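Local coordinates for protein versicolorin reductase (Brucella melitensis, PDB 4NIM) that probably catalyses an NAD(P)(H)-dependent oxidation or reduction as a member of the short-chain dehydrogenase/reductase family, at residues V44-S49 / R81-E86; V70-D73 / E78-R81; D73-E78 / F117-A122; L97-G102 / R126-L131; T175-V180 / I189-L194. All coordinates share one frame; numbering follows the deposited sequence. Where two conformers were deposited one is given.

Overall arrangement
Contacts 1, 4 and 5 pack helices on the parallel sheet of a Rossmann-type fold; contacts 2 and 3 lie at the turn into helix 77-91. Contacts 1 and 2 have centres about 5 Å apart: both use helix 77-91, and strands 42-47 and 66-71 pair through I45 O and V70 N, 2.8 Å apart. Contact 3 shares D73 and E78 with contact 2 and reaches helix 114-142, which contact 4 also uses. Contacts 3 and 4, about 10 Å apart between centres, are joined by E75 O and R126 NH2. Contact 5 lies farther along the sheet, its centre about 12 Å from that of contact 4. N150 bonds to both N99 and T177, bridging contacts 4 and 5.

Contact 1 of 5, residues V44-S49 / R81-E86; sequences VICGRS and RRIVAE
I83 meets strand 44-47 with two separate branches. Its longer branch runs to C46, where I83 CD1 comes to 3.7 Å from C46 SG. Its short branch turns to V44, with I83 CG2 4.2 Å from V44 CG1. The first torsion of I83 (chi1 -67°) makes this split: CG1 lies opposite the carbonyl carbon and CG2 opposite the backbone N. The backbone of I83 joins in as well, since V44 CG1 sits 3.8 Å from I83 O. V44 and C46 are two apart in the strand, and both point from it toward the helix. I45, between them, faces the other way. This is a helix lying on the face of a Rossmann-type sheet, here helix 77-91 over strand 42-47. All three side chains are buried. V19, from the next strand, touches both V44 and I83, and V72 and L74 also pack on I83. C46 SG is held between its backbone N and carbonyl carbon (chi1 60°), which keeps the sulfur beside the end of the isoleucine. E86 starts out toward the strand, but its carboxylate does not reach polar atoms there and forms a salt bridge with R89.

Contact 2 of 5, residues V70-D73 / E78-R81; sequences VQVD and EDCR
The carboxylate of D79 is the flat group that carries this contact, and D73 offers it a backbone N-H. D73 N meets D79 OD2 on the anti side of that oxygen, 18° out of the carboxylate plane. The bond is short and nearly straight: 2.8 Å from D73 N to D79 OD2, with an angle of 174° at the hydrogen. The other oxygen, D79 OD1, pairs with R82 in a salt bridge. Both ends of the carboxylate are thus held, which should fix its rotation. D73 O also lies 3.3 Å from D79 OD2, but both are acceptors and no bond forms. The CB methylene of D79 takes up the apolar side of the contact. V72 and D79 lie alongside each other, pointing opposite ways, with V72 CB 4.0 Å from D79 CB. V72 CG1 reaches down to the helix backbone, 3.9 Å from D79 O. In the Rossmann-type fold this is the turn from strand 66-71 into helix 77-91, and D79 lies in the first turn of that helix. The helix N terminus would probably stabilise its negative charge. Many SDR enzymes place an acidic residue after this strand, beside the adenine pocket, and D73 is consistent with that role. The carboxylates of D73 and D79 stay apart, with D73 OD2 5.4 Å from D79 OD2. D73 OD1 turns instead to the N-H of E75. On the strand side, V72 pairs through its backbone with G47, while its side chain also touches C46.

Contact 3 of 5, residues D73-E78 / F117-A122; sequences DLENVE and FDRLFA
E75 lies alongside R119, both side chains pointing the same way. The contact joins the turn between strand 66-71 and helix 77-91 of the Rossmann-type fold to the long helix 114-142. E75 touches the aliphatic part of R119: E75 OE2 is 3.7 Å from R119 CD, and R119 CG is close to both carboxylate oxygens of E75. The charged ends do not pair, since E75 OE2 stays 5.1 Å from R119 NE. The carboxylate and guanidinium planes are turned 37° apart. R119 bends at its third torsion (chi3 -67°), and its guanidinium forms a salt bridge with D105. Nearer the backbone, E75 CG packs against A122 CB at 4.1 Å.

A water binds the two backbones together. It donates to L74 O at 2.9 Å and to A122 O at 2.7 Å. E75 O is taken by R126 of the same long helix, a further tie between the turn and the helix.

The turn that holds E75 sets its place. Residues D73 to N76 form a type I beta turn, and D73 adds an Asx turn. E75 N bonds to D73 OD1 at 3.1 Å, coming from above the carboxylate plane. N76 then caps helix 77-91 at its N terminus, its OD1 accepting from E78 N at 2.8 Å with an angle of 135° at the hydrogen.

Contact 4 of 5, residues L97-G102 / R126-L131; sequences LVNAAG and RAPFFL
N99 and L131 make the tight part of this contact. N99 OD1 comes to 3.3 Å from L131 CD1, a close approach of an amide oxygen to a methyl. The two side chains pass in reverse senses. P128 packs on the same amide, with its CB 3.8 Å from N99 ND2 and its CA 3.7 Å from N99 OD1. The helix is kinked at P128, whose nitrogen has no hydrogen to give to the preceding turn. The amide nitrogen has its polar partner elsewhere, since N99 ND2 bonds to N150 OD1 on the neighbouring strand. N99 CG lies opposite the carbonyl carbon (chi1 -74°), which brings the amide over the helix at P128. Further along, L97 CD2 rests 3.9 Å from L131 CB and also touches its carbonyl carbon. All four side chains are buried.

The other side is looser. Beyond the strand, A101 CB points to the helix but stays 6.7 Å from A127 CB, and G102 is exposed. On the helix, F129 points away from the strand and is exposed, as is R126.

Strand 97-99 and helix 126-131 run almost antiparallel, at 172°, with their axes 9.6 Å apart. Residues 99-102 read N-A-A-G, which corresponds to the NNAG motif of SDR enzymes with A100 in the second place, and probably helps to steady the central sheet, as in relatives.

Contact 5 of 5, residues T175-V180 / I189-L194; sequences TLTRNV and IRVNSL
T177 OG1 is gripped by three groups. It gives its hydrogen to L173 O one turn earlier in the helix, and it accepts from N150 ND2 and from a water. The water donates to T177 OG1 at 2.7 Å and to S193 OG at 2.8 Å, so it bridges helix and strand. The contact closes the beta-alpha-beta crossover of strand 147-153, helix 164-183 and strand 190-196 in the Rossmann-type fold. Helix 175-180 runs back over strand 190-194 at 161°, nearly antiparallel, with the axes 7.5 Å apart. S193 OG has a second partner in N195 OD1.

The two branches of T177 do different work. The first torsion (chi1 -66°) puts OG1 opposite the carbonyl carbon and CG2 opposite the backbone N. CG2 therefore lies on the strand backbone, 3.6 Å from V191 O. OG1 is turned toward S193, 3.8 Å from its CB, with the water to one side bridging to S193 OG. The buried hydroxyl is thus well supplied with partners, which would fix its rotation.

V191 and S193 alternate with N192, and both point to the helix. N192 faces the other way and bonds through its amide to M252 and A255. At the far end of the helix segment V180 meets V191 at a slant, and I132 and I136 of helix 114-142 cover V180 as well. The touching methyls are V180 CG1 and V191 CG2, 3.9 Å apart.

Contact 1 of 5, residues V44-S49 / R81-E86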
# COMPACT_ATOMS: atom_id res chain seq x y z
N VAL A 44 4.57 -12.33 -2.59
CA VAL A 44 3.38 -12.83 -1.95
C VAL A 44 2.33 -11.84 -2.31
O VAL A 44 2.46 -10.63 -2.01
CB VAL A 44 3.52 -12.91 -0.42
CG1 VAL A 44 2.25 -13.46 0.21
CG2 VAL A 44 4.68 -13.82 -0.06
N ILE A 45 1.30 -12.33 -2.99
CA ILE A 45 0.16 -11.52 -3.37
C ILE A 45 -1.10 -12.02 -2.69
O ILE A 45 -1.16 -13.14 -2.16
CB ILE A 45 -0.05 -11.49 -4.91
CG1 ILE A 45 -0.10 -12.90 -5.50
CG2 ILE A 45 1.06 -10.66 -5.56
CD1 ILE A 45 -0.82 -12.95 -6.81
N CYS A 46 -2.13 -11.18 -2.68
CA CYS A 46 -3.30 -11.51 -1.87
C CYS A 46 -4.54 -10.72 -2.22
O CYS A 46 -4.48 -9.66 -2.84
CB CYS A 46 -3.02 -11.33 -0.38
SG CYS A 46 -2.56 -9.64 0.09
N GLY A 47 -5.68 -11.28 -1.82
CA GLY A 47 -6.97 -10.72 -2.14
C GLY A 47 -8.11 -11.70 -1.90
O GLY A 47 -7.92 -12.76 -1.33
N ARG A 48 -9.30 -11.31 -2.32
CA ARG A 48 -10.49 -12.07 -2.05
C ARG A 48 -10.73 -13.17 -3.09
O ARG A 48 -11.15 -14.25 -2.74
CB ARG A 48 -11.69 -11.13 -1.99
CG ARG A 48 -11.51 -10.02 -0.95
CD ARG A 48 -12.77 -9.17 -0.83
NE ARG A 48 -13.89 -10.03 -0.46
CZ ARG A 48 -14.34 -10.23 0.78
NH1 ARG A 48 -13.79 -9.61 1.83
NH2 ARG A 48 -15.37 -11.05 0.97
N SER A 49 -10.48 -12.88 -4.36
CA SER A 49 -10.81 -13.83 -5.42
C SER A 49 -9.73 -14.91 -5.57
O SER A 49 -8.61 -14.63 -5.92
CB SER A 49 -11.02 -13.10 -6.74
OG SER A 49 -10.99 -14.02 -7.83
N ARG A 81 -2.02 -11.07 9.44
CA ARG A 81 -0.86 -11.79 9.96
C ARG A 81 -0.44 -12.98 9.08
O ARG A 81 0.76 -13.19 8.91
CB ARG A 81 -1.09 -12.23 11.39
CG ARG A 81 -1.26 -11.05 12.33
CD ARG A 81 -1.71 -11.53 13.68
NE ARG A 81 -1.53 -10.47 14.64
CZ ARG A 81 -2.22 -10.30 15.73
NH1 ARG A 81 -3.24 -11.11 16.02
NH2 ARG A 81 -1.91 -9.27 16.53
N ARG A 82 -1.42 -13.72 8.56
CA ARG A 82 -1.13 -14.89 7.72
C ARG A 82 -0.39 -14.52 6.43
O ARG A 82 0.44 -15.32 5.94
CB ARG A 82 -2.41 -15.68 7.39
CG ARG A 82 -2.13 -17.07 6.83
CD ARG A 82 -3.32 -18.01 7.03
NE ARG A 82 -4.52 -17.52 6.39
CZ ARG A 82 -5.54 -16.97 7.04
NH1 ARG A 82 -5.51 -16.87 8.37
NH2 ARG A 82 -6.59 -16.52 6.36
N ILE A 83 -0.65 -13.33 5.88
CA ILE A 83 0.03 -12.91 4.67
C ILE A 83 1.54 -12.89 4.85
O ILE A 83 2.33 -13.47 4.05
CB ILE A 83 -0.46 -11.53 4.22
CG1 ILE A 83 -1.92 -11.64 3.77
CG2 ILE A 83 0.40 -11.02 3.09
CD1 ILE A 83 -2.62 -10.32 3.73
N VAL A 84 1.94 -12.23 5.91
CA VAL A 84 3.35 -12.10 6.21
C VAL A 84 3.93 -13.45 6.66
O VAL A 84 5.04 -13.82 6.22
CB VAL A 84 3.61 -11.00 7.25
CG1 VAL A 84 5.07 -10.98 7.66
CG2 VAL A 84 3.21 -9.65 6.70
N ALA A 85 3.16 -14.22 7.45
CA ALA A 85 3.56 -15.61 7.76
C ALA A 85 3.85 -16.44 6.51
O ALA A 85 4.74 -17.28 6.54
CB ALA A 85 2.52 -16.32 8.59
N GLU A 86 3.10 -16.20 5.44
CA GLU A 86 3.27 -16.97 4.21
C GLU A 86 4.55 -16.60 3.48
O GLU A 86 5.14 -17.44 2.81
CB GLU A 86 2.03 -16.83 3.31
CG GLU A 86 0.94 -17.85 3.63
CD GLU A 86 1.33 -19.25 3.13
OE1 GLU A 86 1.10 -19.56 1.93
OE2 GLU A 86 1.92 -20.02 3.91

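Contact 2 of 5, residues V70-D73 / E78-R81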
# COMPACT_ATOMS: atom_id res chain seq x y z
N VAL A 70 -2.33 -15.57 -1.35
CA VAL A 70 -3.02 -15.81 -0.08
C VAL A 70 -4.44 -15.24 -0.17
O VAL A 70 -4.60 -14.07 -0.49
CB VAL A 70 -2.26 -15.17 1.12
CG1 VAL A 70 -2.74 -15.74 2.44
CG2 VAL A 70 -0.76 -15.44 1.00
N GLN A 71 -5.46 -16.08 -0.00
CA GLN A 71 -6.82 -15.62 -0.07
C GLN A 71 -7.15 -14.97 1.30
O GLN A 71 -7.04 -15.61 2.35
CB GLN A 71 -7.76 -16.76 -0.37
CG GLN A 71 -9.14 -16.25 -0.75
CD GLN A 71 -10.15 -17.34 -1.01
OE1 GLN A 71 -10.07 -18.43 -0.48
NE2 GLN A 71 -11.12 -17.03 -1.85
N VAL A 72 -7.51 -13.70 1.30
CA VAL A 72 -7.74 -12.99 2.56
C VAL A 72 -8.96 -12.07 2.57
O VAL A 72 -9.44 -11.64 1.53
CB VAL A 72 -6.53 -12.10 2.93
CG1 VAL A 72 -5.29 -12.95 3.21
CG2 VAL A 72 -6.26 -11.06 1.85
N ASP A 73 -9.39 -11.74 3.77
CA ASP A 73 -10.26 -10.60 4.03
C ASP A 73 -9.42 -9.68 4.93
O ASP A 73 -9.14 -10.03 6.09
CB ASP A 73 -11.51 -11.08 4.76
CG ASP A 73 -12.39 -9.94 5.24
OD1 ASP A 73 -12.16 -8.75 4.91
OD2 ASP A 73 -13.33 -10.28 5.98
N GLU A 78 -6.19 -11.54 11.66
CA GLU A 78 -5.48 -12.82 11.56
C GLU A 78 -5.08 -13.13 10.10
O GLU A 78 -4.06 -13.77 9.85
CB GLU A 78 -6.35 -13.96 12.16
CG GLU A 78 -5.53 -15.04 12.87
CD GLU A 78 -6.39 -16.21 13.39
OE1 GLU A 78 -7.57 -15.98 13.81
OE2 GLU A 78 -5.90 -17.36 13.35
N ASP A 79 -5.91 -12.70 9.14
CA ASP A 79 -5.62 -12.81 7.72
C ASP A 79 -4.41 -11.92 7.38
O ASP A 79 -3.49 -12.33 6.64
CB ASP A 79 -6.82 -12.43 6.86
CG ASP A 79 -7.84 -13.52 6.75
OD1 ASP A 79 -7.68 -14.62 7.36
OD2 ASP A 79 -8.81 -13.32 5.98
N CYS A 80 -4.39 -10.73 7.94
CA CYS A 80 -3.25 -9.84 7.79
C CYS A 80 -1.97 -10.50 8.25
O CYS A 80 -0.95 -10.51 7.53
CB CYS A 80 -3.47 -8.52 8.57
SG CYS A 80 -4.82 -7.55 7.85
N ARG A 81 -2.02 -11.07 9.44
CA ARG A 81 -0.86 -11.79 9.96
C ARG A 81 -0.44 -12.98 9.08
O ARG A 81 0.76 -13.19 8.91
CB ARG A 81 -1.09 -12.23 11.39
CG ARG A 81 -1.26 -11.05 12.33
CD ARG A 81 -1.71 -11.53 13.68
NE ARG A 81 -1.53 -10.47 14.64
CZ ARG A 81 -2.22 -10.30 15.73
NH1 ARG A 81 -3.24 -11.11 16.02
NH2 ARG A 81 -1.91 -9.27 16.53

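Contact 3 of 5, residues D73-E78 / F117-A122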
# COMPACT_ATOMS: atom_id res chain seq x y z
N ASP A 73 -9.39 -11.74 3.77
CA ASP A 73 -10.26 -10.60 4.03
C ASP A 73 -9.42 -9.68 4.93
O ASP A 73 -9.14 -10.03 6.09
CB ASP A 73 -11.51 -11.08 4.76
CG ASP A 73 -12.39 -9.94 5.24
OD1 ASP A 73 -12.16 -8.75 4.91
OD2 ASP A 73 -13.33 -10.28 5.98
N LEU A 74 -8.95 -8.56 4.39
CA LEU A 74 -8.04 -7.70 5.16
C LEU A 74 -8.70 -7.06 6.39
O LEU A 74 -8.00 -6.55 7.27
CB LEU A 74 -7.42 -6.61 4.27
CG LEU A 74 -6.41 -7.04 3.24
CD1 LEU A 74 -5.98 -5.81 2.43
CD2 LEU A 74 -5.21 -7.72 3.89
N GLU A 75 -10.01 -7.16 6.49
CA GLU A 75 -10.72 -6.68 7.74
C GLU A 75 -10.41 -7.58 8.91
O GLU A 75 -10.60 -7.21 10.06
CB GLU A 75 -12.22 -6.64 7.54
CG GLU A 75 -12.63 -5.65 6.47
CD GLU A 75 -14.13 -5.63 6.23
OE1 GLU A 75 -14.92 -5.75 7.22
OE2 GLU A 75 -14.51 -5.50 5.05
N ASN A 76 -9.95 -8.79 8.60
CA ASN A 76 -9.62 -9.75 9.63
C ASN A 76 -8.12 -9.68 9.92
O ASN A 76 -7.28 -10.06 9.08
CB ASN A 76 -10.07 -11.15 9.20
CG ASN A 76 -9.76 -12.24 10.22
OD1 ASN A 76 -8.87 -12.12 11.05
ND2 ASN A 76 -10.47 -13.35 10.11
N VAL A 77 -7.78 -9.25 11.13
CA VAL A 77 -6.38 -9.07 11.51
C VAL A 77 -5.56 -10.39 11.41
O VAL A 77 -4.39 -10.38 11.07
CB VAL A 77 -6.25 -8.41 12.89
CG1 VAL A 77 -4.80 -8.33 13.36
CG2 VAL A 77 -6.81 -6.98 12.83
N GLU A 78 -6.19 -11.54 11.66
CA GLU A 78 -5.48 -12.82 11.56
C GLU A 78 -5.08 -13.13 10.10
O GLU A 78 -4.06 -13.77 9.85
CB GLU A 78 -6.35 -13.96 12.16
CG GLU A 78 -5.53 -15.04 12.87
CD GLU A 78 -6.39 -16.21 13.39
OE1 GLU A 78 -7.57 -15.98 13.81
OE2 GLU A 78 -5.90 -17.36 13.35
N PHE A 117 -17.83 3.06 8.24
CA PHE A 117 -16.69 3.66 8.95
C PHE A 117 -15.66 2.61 9.38
O PHE A 117 -14.46 2.77 9.15
CB PHE A 117 -17.18 4.44 10.20
CG PHE A 117 -16.06 5.06 11.02
CD1 PHE A 117 -15.35 4.30 11.95
CD2 PHE A 117 -15.71 6.37 10.86
CE1 PHE A 117 -14.28 4.82 12.68
CE2 PHE A 117 -14.65 6.92 11.59
CZ PHE A 117 -13.94 6.16 12.52
N ASP A 118 -16.14 1.53 9.98
CA ASP A 118 -15.26 0.49 10.52
C ASP A 118 -14.54 -0.28 9.38
O ASP A 118 -13.37 -0.61 9.52
CB ASP A 118 -16.07 -0.52 11.35
CG ASP A 118 -16.45 0.03 12.72
OD1 ASP A 118 -15.91 1.08 13.11
OD2 ASP A 118 -17.29 -0.62 13.38
N ARG A 119 -15.23 -0.56 8.27
CA ARG A 119 -14.59 -1.27 7.12
C ARG A 119 -13.44 -0.40 6.55
O ARG A 119 -12.38 -0.89 6.18
CB ARG A 119 -15.57 -1.45 5.93
CG ARG A 119 -16.56 -2.53 6.01
CD ARG A 119 -17.09 -2.92 4.62
NE ARG A 119 -17.90 -1.91 3.91
CZ ARG A 119 -19.14 -1.57 4.26
NH1 ARG A 119 -19.71 -2.07 5.36
NH2 ARG A 119 -19.79 -0.68 3.55
N LEU A 120 -13.72 0.87 6.34
CA LEU A 120 -12.70 1.79 5.84
C LEU A 120 -11.46 1.80 6.75
O LEU A 120 -10.34 1.60 6.26
CB LEU A 120 -13.26 3.18 5.73
CG LEU A 120 -14.14 3.37 4.47
CD1 LEU A 120 -14.94 4.62 4.57
CD2 LEU A 120 -13.32 3.43 3.18
N PHE A 121 -11.64 2.01 8.03
CA PHE A 121 -10.48 1.99 8.96
C PHE A 121 -9.83 0.62 9.04
O PHE A 121 -8.61 0.53 9.17
CB PHE A 121 -10.86 2.54 10.34
CG PHE A 121 -10.83 4.01 10.39
CD1 PHE A 121 -11.85 4.75 9.83
CD2 PHE A 121 -9.72 4.66 10.88
CE1 PHE A 121 -11.76 6.12 9.79
CE2 PHE A 121 -9.64 6.04 10.86
CZ PHE A 121 -10.67 6.77 10.30
N ALA A 122 -10.63 -0.45 8.97
CA ALA A 122 -10.10 -1.77 9.04
C ALA A 122 -9.15 -2.06 7.86
O ALA A 122 -8.07 -2.64 8.07
CB ALA A 122 -11.22 -2.82 9.07
O HOH W 1 -7.92 -4.87 9.65

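Contact 4 of 5, residues L97-G102 / R126-L131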
# COMPACT_ATOMS: atom_id res chain seq x y z
N LEU A 97 7.51 -4.58 2.06
CA LEU A 97 6.05 -4.60 2.16
C LEU A 97 5.44 -3.39 1.43
O LEU A 97 5.87 -2.27 1.61
CB LEU A 97 5.57 -4.57 3.62
CG LEU A 97 4.08 -4.34 3.90
CD1 LEU A 97 3.20 -5.49 3.46
CD2 LEU A 97 3.83 -4.01 5.37
N VAL A 98 4.46 -3.65 0.58
CA VAL A 98 3.72 -2.61 -0.14
C VAL A 98 2.29 -2.76 0.24
O VAL A 98 1.66 -3.79 -0.07
CB VAL A 98 3.88 -2.67 -1.65
CG1 VAL A 98 3.00 -1.59 -2.26
CG2 VAL A 98 5.34 -2.54 -2.07
N ASN A 99 1.78 -1.79 1.02
CA ASN A 99 0.40 -1.73 1.37
C ASN A 99 -0.41 -0.99 0.27
O ASN A 99 -0.63 0.24 0.37
CB ASN A 99 0.21 -0.98 2.72
CG ASN A 99 0.63 -1.82 3.91
OD1 ASN A 99 0.08 -2.88 4.09
ND2 ASN A 99 1.57 -1.37 4.70
N ALA A 100 -0.86 -1.73 -0.74
CA ALA A 100 -1.58 -1.13 -1.87
C ALA A 100 -3.04 -1.43 -1.87
O ALA A 100 -3.78 -0.88 -2.68
CB ALA A 100 -0.94 -1.58 -3.20
N ALA A 101 -3.52 -2.30 -0.99
CA ALA A 101 -4.93 -2.53 -0.89
C ALA A 101 -5.60 -1.26 -0.34
O ALA A 101 -4.97 -0.54 0.37
CB ALA A 101 -5.21 -3.66 0.07
N GLY A 102 -6.86 -1.02 -0.67
CA GLY A 102 -7.62 0.02 -0.02
C GLY A 102 -9.06 -0.10 -0.37
O GLY A 102 -9.39 -0.68 -1.38
N ARG A 126 -5.98 -0.16 9.81
CA ARG A 126 -5.66 -1.29 10.70
C ARG A 126 -4.84 -2.40 9.95
O ARG A 126 -3.88 -2.96 10.50
CB ARG A 126 -6.94 -1.88 11.29
CG ARG A 126 -6.67 -2.86 12.42
CD ARG A 126 -7.94 -3.26 13.12
NE ARG A 126 -8.76 -4.14 12.33
CZ ARG A 126 -10.04 -4.42 12.58
NH1 ARG A 126 -10.65 -3.85 13.62
NH2 ARG A 126 -10.72 -5.22 11.79
N ALA A 127 -5.26 -2.72 8.75
CA ALA A 127 -4.54 -3.75 7.98
C ALA A 127 -3.08 -3.32 7.77
O ALA A 127 -2.18 -4.07 8.15
CB ALA A 127 -5.25 -4.11 6.71
N PRO A 128 -2.82 -2.09 7.28
CA PRO A 128 -1.41 -1.68 7.27
C PRO A 128 -0.72 -1.76 8.60
O PRO A 128 0.42 -2.19 8.67
CB PRO A 128 -1.48 -0.26 6.73
CG PRO A 128 -2.66 -0.32 5.76
CD PRO A 128 -3.64 -1.21 6.43
N PHE A 129 -1.37 -1.28 9.68
CA PHE A 129 -0.75 -1.39 10.97
C PHE A 129 -0.23 -2.81 11.29
O PHE A 129 0.94 -2.98 11.68
CB PHE A 129 -1.71 -0.82 12.06
CG PHE A 129 -1.10 -0.71 13.42
CD1 PHE A 129 -0.93 -1.82 14.25
CD2 PHE A 129 -0.75 0.55 13.91
CE1 PHE A 129 -0.35 -1.69 15.52
CE2 PHE A 129 -0.17 0.69 15.14
CZ PHE A 129 0.01 -0.41 15.97
N PHE A 130 -1.08 -3.82 11.15
CA PHE A 130 -0.73 -5.15 11.56
C PHE A 130 0.16 -5.87 10.52
O PHE A 130 1.03 -6.62 10.90
CB PHE A 130 -1.96 -5.94 12.00
CG PHE A 130 -2.44 -5.48 13.31
CD1 PHE A 130 -1.74 -5.85 14.45
CD2 PHE A 130 -3.43 -4.55 13.42
CE1 PHE A 130 -2.09 -5.33 15.69
CE2 PHE A 130 -3.78 -4.03 14.66
CZ PHE A 130 -3.12 -4.45 15.79
N LEU A 131 0.06 -5.49 9.26
CA LEU A 131 1.03 -6.00 8.23
C LEU A 131 2.42 -5.42 8.51
O LEU A 131 3.43 -6.13 8.43
CB LEU A 131 0.58 -5.60 6.83
CG LEU A 131 -0.66 -6.37 6.36
CD1 LEU A 131 -1.34 -5.62 5.23
CD2 LEU A 131 -0.21 -7.73 5.90

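Contact 5 of 5, residues T175-V180 / I189-L194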
# COMPACT_ATOMS: atom_id res chain seq x y z
N THR A 175 -0.00 9.68 9.35
CA THR A 175 0.57 9.74 10.67
C THR A 175 1.34 8.49 11.10
O THR A 175 2.46 8.54 11.64
CB THR A 175 -0.47 10.11 11.73
OG1 THR A 175 -0.98 11.41 11.40
CG2 THR A 175 0.16 10.11 13.10
N LEU A 176 0.72 7.35 10.85
CA LEU A 176 1.40 6.06 11.06
C LEU A 176 2.71 5.86 10.26
O LEU A 176 3.70 5.42 10.82
CB LEU A 176 0.42 4.93 10.78
CG LEU A 176 0.91 3.54 11.18
CD1 LEU A 176 1.07 3.43 12.68
CD2 LEU A 176 -0.03 2.45 10.62
N THR A 177 2.72 6.30 9.02
CA THR A 177 3.92 6.25 8.20
C THR A 177 5.02 7.00 8.93
O THR A 177 6.13 6.48 9.08
CB THR A 177 3.70 6.88 6.80
OG1 THR A 177 2.74 6.07 6.05
CG2 THR A 177 5.04 7.03 6.03
N ARG A 178 4.72 8.20 9.44
CA ARG A 178 5.77 8.98 10.08
C ARG A 178 6.16 8.38 11.41
O ARG A 178 7.34 8.30 11.74
CB ARG A 178 5.37 10.43 10.26
CG ARG A 178 5.21 11.19 8.94
CD ARG A 178 5.19 12.63 9.32
NE ARG A 178 5.11 13.55 8.21
CZ ARG A 178 4.01 14.15 7.78
NH1 ARG A 178 2.81 13.89 8.34
NH2 ARG A 178 4.15 14.99 6.75
N ASN A 179 5.18 7.92 12.17
CA ASN A 179 5.46 7.32 13.50
C ASN A 179 6.34 6.10 13.37
O ASN A 179 7.35 5.93 14.07
CB ASN A 179 4.14 6.97 14.21
CG ASN A 179 4.36 6.45 15.61
OD1 ASN A 179 4.75 5.31 15.78
ND2 ASN A 179 4.06 7.30 16.63
N VAL A 180 5.97 5.22 12.47
CA VAL A 180 6.73 3.98 12.28
C VAL A 180 8.12 4.31 11.75
O VAL A 180 9.10 3.87 12.33
CB VAL A 180 5.97 2.95 11.44
CG1 VAL A 180 6.82 1.71 11.25
CG2 VAL A 180 4.64 2.58 12.10
N ILE A 189 15.19 0.43 8.72
CA ILE A 189 13.97 0.01 8.10
C ILE A 189 13.27 1.28 7.64
O ILE A 189 12.99 2.18 8.48
CB ILE A 189 13.05 -0.79 9.04
CG1 ILE A 189 13.73 -2.07 9.49
CG2 ILE A 189 11.72 -1.06 8.33
CD1 ILE A 189 13.11 -2.74 10.72
N ARG A 190 12.94 1.35 6.34
CA ARG A 190 12.47 2.61 5.76
C ARG A 190 10.99 2.47 5.50
O ARG A 190 10.57 1.39 5.09
CB ARG A 190 13.21 2.94 4.48
CG ARG A 190 14.68 3.09 4.74
CD ARG A 190 15.43 3.51 3.50
NE ARG A 190 15.21 2.61 2.38
CZ ARG A 190 14.51 2.90 1.27
NH1 ARG A 190 13.92 4.08 1.09
NH2 ARG A 190 14.47 2.00 0.28
N VAL A 191 10.23 3.49 5.86
CA VAL A 191 8.77 3.50 5.68
C VAL A 191 8.34 4.83 5.05
O VAL A 191 8.48 5.90 5.66
CB VAL A 191 8.03 3.32 7.01
CG1 VAL A 191 6.54 3.06 6.75
CG2 VAL A 191 8.66 2.18 7.83
N ASN A 192 7.78 4.76 3.86
CA ASN A 192 7.43 5.93 3.10
C ASN A 192 6.04 5.78 2.55
O ASN A 192 5.49 4.66 2.44
CB ASN A 192 8.41 6.13 1.96
CG ASN A 192 9.78 6.51 2.43
OD1 ASN A 192 10.01 7.61 2.93
ND2 ASN A 192 10.71 5.60 2.25
N SER A 193 5.44 6.93 2.24
CA SER A 193 4.10 6.95 1.70
C SER A 193 4.01 7.57 0.33
O SER A 193 4.67 8.56 0.05
CB SER A 193 3.19 7.77 2.67
OG SER A 193 1.87 7.78 2.16
N LEU A 194 3.17 6.99 -0.51
CA LEU A 194 2.89 7.55 -1.81
C LEU A 194 1.41 7.92 -1.82
O LEU A 194 0.55 7.04 -1.66
CB LEU A 194 3.22 6.55 -2.93
CG LEU A 194 3.12 7.16 -4.33
CD1 LEU A 194 4.25 8.15 -4.58
CD2 LEU A 194 3.14 6.05 -5.38
O HOH W 2 0.71 7.12 4.60